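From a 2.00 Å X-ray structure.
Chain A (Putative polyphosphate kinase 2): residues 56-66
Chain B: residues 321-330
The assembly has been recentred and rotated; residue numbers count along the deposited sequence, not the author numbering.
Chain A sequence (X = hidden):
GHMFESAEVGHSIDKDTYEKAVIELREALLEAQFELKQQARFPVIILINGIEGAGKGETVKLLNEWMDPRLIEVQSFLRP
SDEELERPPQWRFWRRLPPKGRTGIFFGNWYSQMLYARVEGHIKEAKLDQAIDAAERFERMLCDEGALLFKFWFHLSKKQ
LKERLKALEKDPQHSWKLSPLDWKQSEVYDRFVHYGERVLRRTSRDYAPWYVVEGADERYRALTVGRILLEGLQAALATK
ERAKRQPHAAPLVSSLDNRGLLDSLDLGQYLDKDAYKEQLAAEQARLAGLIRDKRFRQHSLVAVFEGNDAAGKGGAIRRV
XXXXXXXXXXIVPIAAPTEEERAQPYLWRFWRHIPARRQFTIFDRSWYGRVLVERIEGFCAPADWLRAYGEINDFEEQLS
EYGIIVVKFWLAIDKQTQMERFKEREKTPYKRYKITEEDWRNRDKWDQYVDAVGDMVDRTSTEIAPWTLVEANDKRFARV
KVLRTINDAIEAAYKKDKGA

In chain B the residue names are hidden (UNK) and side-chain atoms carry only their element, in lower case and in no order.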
# COMPACT_ATOMS: atom_id res chain seq x y z
N LYS A 56 -20.90 2.57 -21.56
CA LYS A 56 -20.05 2.82 -20.39
C LYS A 56 -18.55 2.62 -20.68
O LYS A 56 -17.74 3.52 -20.49
CB LYS A 56 -20.49 1.93 -19.20
CG LYS A 56 -21.92 2.19 -18.73
CD LYS A 56 -22.36 1.37 -17.41
CE LYS A 56 -22.79 -0.06 -17.69
NZ LYS A 56 -23.14 -0.80 -16.40
N GLY A 57 -18.21 1.41 -21.10
CA GLY A 57 -16.85 1.03 -21.35
C GLY A 57 -16.30 1.70 -22.57
O GLY A 57 -15.20 2.21 -22.54
N GLU A 58 -17.07 1.72 -23.63
CA GLU A 58 -16.70 2.50 -24.83
C GLU A 58 -16.34 3.96 -24.51
O GLU A 58 -15.34 4.52 -25.02
CB GLU A 58 -17.86 2.50 -25.81
CG GLU A 58 -18.10 1.13 -26.44
CD GLU A 58 -19.18 0.27 -25.69
OE1 GLU A 58 -19.47 0.48 -24.46
OE2 GLU A 58 -19.73 -0.63 -26.38
N THR A 59 -17.15 4.58 -23.68
CA THR A 59 -16.91 5.99 -23.35
C THR A 59 -15.65 6.19 -22.53
O THR A 59 -14.85 7.13 -22.81
CB THR A 59 -18.14 6.65 -22.66
OG1 THR A 59 -19.25 6.61 -23.56
CG2 THR A 59 -17.80 8.14 -22.36
N VAL A 60 -15.46 5.36 -21.50
CA VAL A 60 -14.25 5.47 -20.70
C VAL A 60 -13.00 5.20 -21.53
O VAL A 60 -11.93 5.79 -21.32
CB VAL A 60 -14.30 4.60 -19.48
CG1 VAL A 60 -12.89 4.65 -18.73
CG2 VAL A 60 -15.42 5.01 -18.59
N LYS A 61 -13.10 4.32 -22.49
CA LYS A 61 -11.97 4.08 -23.38
C LYS A 61 -11.60 5.34 -24.18
O LYS A 61 -10.39 5.67 -24.37
CB LYS A 61 -12.24 2.92 -24.34
CG LYS A 61 -11.08 2.81 -25.32
CD LYS A 61 -11.11 1.58 -26.15
CE LYS A 61 -9.80 1.63 -27.09
NZ LYS A 61 -9.87 0.37 -27.81
N LEU A 62 -12.65 6.00 -24.68
CA LEU A 62 -12.48 7.17 -25.51
C LEU A 62 -11.87 8.29 -24.68
O LEU A 62 -10.97 8.92 -25.16
CB LEU A 62 -13.80 7.58 -26.16
CG LEU A 62 -13.77 8.47 -27.40
CD1 LEU A 62 -12.79 8.05 -28.45
CD2 LEU A 62 -15.14 8.50 -27.92
N LEU A 63 -12.30 8.46 -23.44
CA LEU A 63 -11.68 9.44 -22.52
C LEU A 63 -10.18 9.24 -22.33
O LEU A 63 -9.47 10.21 -22.14
CB LEU A 63 -12.34 9.39 -21.12
CG LEU A 63 -13.80 9.86 -21.01
CD1 LEU A 63 -14.26 9.67 -19.58
CD2 LEU A 63 -14.09 11.29 -21.59
N ASN A 64 -9.74 7.99 -22.39
CA ASN A 64 -8.31 7.62 -22.27
C ASN A 64 -7.55 7.74 -23.56
O ASN A 64 -6.34 7.49 -23.59
CB ASN A 64 -8.23 6.22 -21.71
CG ASN A 64 -8.41 6.20 -20.20
OD1 ASN A 64 -7.42 6.38 -19.49
ND2 ASN A 64 -9.68 6.00 -19.69
N GLU A 65 -8.25 8.12 -24.63
CA GLU A 65 -7.64 8.51 -25.89
C GLU A 65 -7.58 10.00 -25.99
O GLU A 65 -6.57 10.55 -26.36
CB GLU A 65 -8.42 7.95 -27.08
CG GLU A 65 -7.71 8.28 -28.40
CD GLU A 65 -8.41 7.62 -29.59
OE1 GLU A 65 -9.17 6.68 -29.31
OE2 GLU A 65 -8.15 8.08 -30.75
N TRP A 66 -8.63 10.65 -25.53
CA TRP A 66 -8.70 12.11 -25.48
C TRP A 66 -7.75 12.69 -24.46
O TRP A 66 -7.11 13.71 -24.71
CB TRP A 66 -10.12 12.57 -25.13
CG TRP A 66 -11.12 12.32 -26.27
CD1 TRP A 66 -10.84 11.89 -27.51
CD2 TRP A 66 -12.53 12.50 -26.20
NE1 TRP A 66 -11.99 11.80 -28.26
CE2 TRP A 66 -13.06 12.16 -27.47
CE3 TRP A 66 -13.41 12.92 -25.20
CZ2 TRP A 66 -14.43 12.24 -27.77
CZ3 TRP A 66 -14.77 12.99 -25.49
CH2 TRP A 66 -15.27 12.64 -26.77
N UNK B 321 -2.05 1.92 -25.47
CA UNK B 321 -3.28 1.98 -24.71
C UNK B 321 -4.54 2.06 -25.64
O UNK B 321 -5.63 1.51 -25.34
o UNK B 321 -3.03 4.34 -24.16
c UNK B 321 -2.11 2.79 -22.60
c UNK B 321 -3.22 3.06 -23.62
N UNK B 322 -4.36 2.71 -26.79
CA UNK B 322 -5.41 2.84 -27.79
C UNK B 322 -5.93 1.46 -28.23
O UNK B 322 -7.09 1.33 -28.61
o UNK B 322 -4.43 5.83 -29.75
c UNK B 322 -4.90 3.62 -29.00
c UNK B 322 -4.91 5.15 -28.81
o UNK B 322 -5.43 5.68 -27.80
N UNK B 323 -5.08 0.43 -28.15
CA UNK B 323 -5.41 -0.94 -28.58
C UNK B 323 -6.27 -1.68 -27.59
O UNK B 323 -6.80 -2.75 -27.93
c UNK B 323 -4.11 -1.78 -28.83
N UNK B 324 -6.37 -1.17 -26.36
CA UNK B 324 -6.94 -1.93 -25.22
C UNK B 324 -8.04 -1.19 -24.49
O UNK B 324 -8.13 0.03 -24.54
c UNK B 324 -4.63 -3.01 -24.69
c UNK B 324 -5.82 -2.16 -24.18
c UNK B 324 -3.53 -3.09 -23.66
c UNK B 324 -5.01 -4.45 -25.22
N UNK B 325 -8.86 -1.92 -23.75
CA UNK B 325 -9.73 -1.28 -22.76
C UNK B 325 -8.87 -0.86 -21.50
O UNK B 325 -7.95 -1.57 -21.06
o UNK B 325 -11.62 -1.26 -20.33
c UNK B 325 -10.87 -2.25 -22.41
c UNK B 325 -11.93 -1.60 -21.50
o UNK B 325 -13.08 -1.44 -21.96
N UNK B 326 -9.12 0.34 -20.95
CA UNK B 326 -8.28 0.78 -19.85
C UNK B 326 -8.33 -0.05 -18.54
O UNK B 326 -7.53 0.23 -17.60
c UNK B 326 -10.07 1.38 -21.35
c UNK B 326 -9.99 2.36 -20.22
c UNK B 326 -8.75 2.25 -19.61
N UNK B 327 -9.29 -0.97 -18.44
CA UNK B 327 -9.33 -1.92 -17.32
C UNK B 327 -8.31 -3.03 -17.53
O UNK B 327 -8.02 -3.77 -16.59
n UNK B 327 -15.13 -2.01 -20.06
c UNK B 327 -13.22 -2.12 -16.92
c UNK B 327 -10.74 -2.53 -17.14
c UNK B 327 -11.82 -1.54 -16.68
c UNK B 327 -14.88 -2.21 -18.78
n UNK B 327 -13.66 -1.97 -18.31
n UNK B 327 -15.85 -2.66 -18.00
N UNK B 328 -7.74 -3.12 -18.74
CA UNK B 328 -6.66 -4.05 -19.05
C UNK B 328 -5.23 -3.59 -18.74
O UNK B 328 -4.32 -4.39 -18.88
o UNK B 328 -8.39 -4.79 -23.35
c UNK B 328 -8.11 -5.01 -20.96
c UNK B 328 -8.10 -5.52 -22.37
c UNK B 328 -6.74 -4.43 -20.53
n UNK B 328 -7.85 -6.80 -22.50
N UNK B 329 -5.01 -2.34 -18.26
CA UNK B 329 -3.62 -1.83 -18.07
C UNK B 329 -3.56 -0.83 -16.93
O UNK B 329 -4.62 -0.33 -16.53
c UNK B 329 -4.61 -0.20 -21.03
c UNK B 329 -3.81 -0.02 -19.92
c UNK B 329 -5.28 2.09 -20.97
o UNK B 329 -6.04 3.12 -21.47
c UNK B 329 -4.49 2.30 -19.88
c UNK B 329 -5.35 0.82 -21.54
c UNK B 329 -3.02 -1.17 -19.34
c UNK B 329 -3.76 1.23 -19.36
N UNK B 330 -2.32 -0.63 -16.41
CA UNK B 330 -1.98 0.19 -15.24
C UNK B 330 -0.69 0.94 -15.70
O UNK B 330 0.33 0.32 -15.94
c UNK B 330 -1.71 -0.67 -14.02
c UNK B 330 -0.33 -0.29 -11.85
c UNK B 330 -1.14 1.66 -11.28
n UNK B 330 -1.72 1.30 -12.41
c UNK B 330 -1.22 0.08 -12.81
n UNK B 330 -0.31 0.71 -10.91
O HOH W 1 -13.40 1.05 -20.68
O HOH W 2 -5.61 5.31 -25.09

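Position 321 carries three side-chain atoms, a carbon bearing one oxygen and one carbon. A branch at the first carbon with a single oxygen is threonine, T321(B). Its OG1 donates to water 2 (2.9 Å), and that water donates to N64(A) O (2.7 Å), so a small hydroxyl reaches the helix through solvent.

Position 322 has two carbons, the second carrying two oxygens; one of these lies 3.5 Å from E65(A) CG. This is a carboxylate on a short stem, D322(B). Its OD1 accepts from water 2 at 2.7 Å, yet sits 4.2 Å from E65(A) OE1, a proximity of like charges.

Position 323 shows one carbon, pointing away from the helix: alanine, A323(B). Position 324 has four carbons forked at the second, also directed away, and is leucine, L324(B). It is buried, as suits an apolar side chain, while its backbone O lies 3.4 Å from K61(A) CE. A type I turn spans T321(B) to L324(B), closed by L324(B) N to T321(B) O (3.0 Å).

Position 325 again has two carbons, the second with two oxygens, one of them 4.3 Å from G57(A) O. It is aspartate, D325(B). Water 1 bridges the gap, donating to G57(A) O at 2.8 Å and weakly to D325(B) OD2 at 2.8 Å.

At 326 three carbons close a ring onto the backbone N, which defines proline, P326(B). The compact ring points toward the helix, placing CG 4.0 Å from V60(A) CG1 and 3.7 Å from N64(A) ND2.

Position 327 has three carbons, a nitrogen, then a carbon with two more nitrogens: arginine, R327(B). Its NH2 is 3.7 Å from G57(A) CA and forms a salt bridge with D325(B) OD2 (2.9 Å). A CB on G57(A) would lie 2.6 Å from that NH2, a clash, so glycine leaves room.

Position 328 has three carbons, the third carrying one oxygen and one nitrogen. It does not touch chain A. That pairing of oxygen and nitrogen makes the group an amide and, on a stem of two further carbons, the residue glutamine, Q328(B). Its OE1 accepts from D325(B) N at 2.9 Å, which helps hold the loop in shape.

Position 329 has one carbon and a six-carbon ring bearing an oxygen, 3.8 Å from N64(A) CB: tyrosine, Y329(B), long enough to reach the helix. Position 330, a carbon and a five-membered ring of three carbons and two nitrogens, is H330(B), a histidine beyond reach.

The contact thus joins proline packing to two water bridges and one weak direct hydrogen bond, K61(A) NZ to D322(B) O (3.0 Å), made by an extended lysine.

Chain B 321-330: TDALDPRQYH
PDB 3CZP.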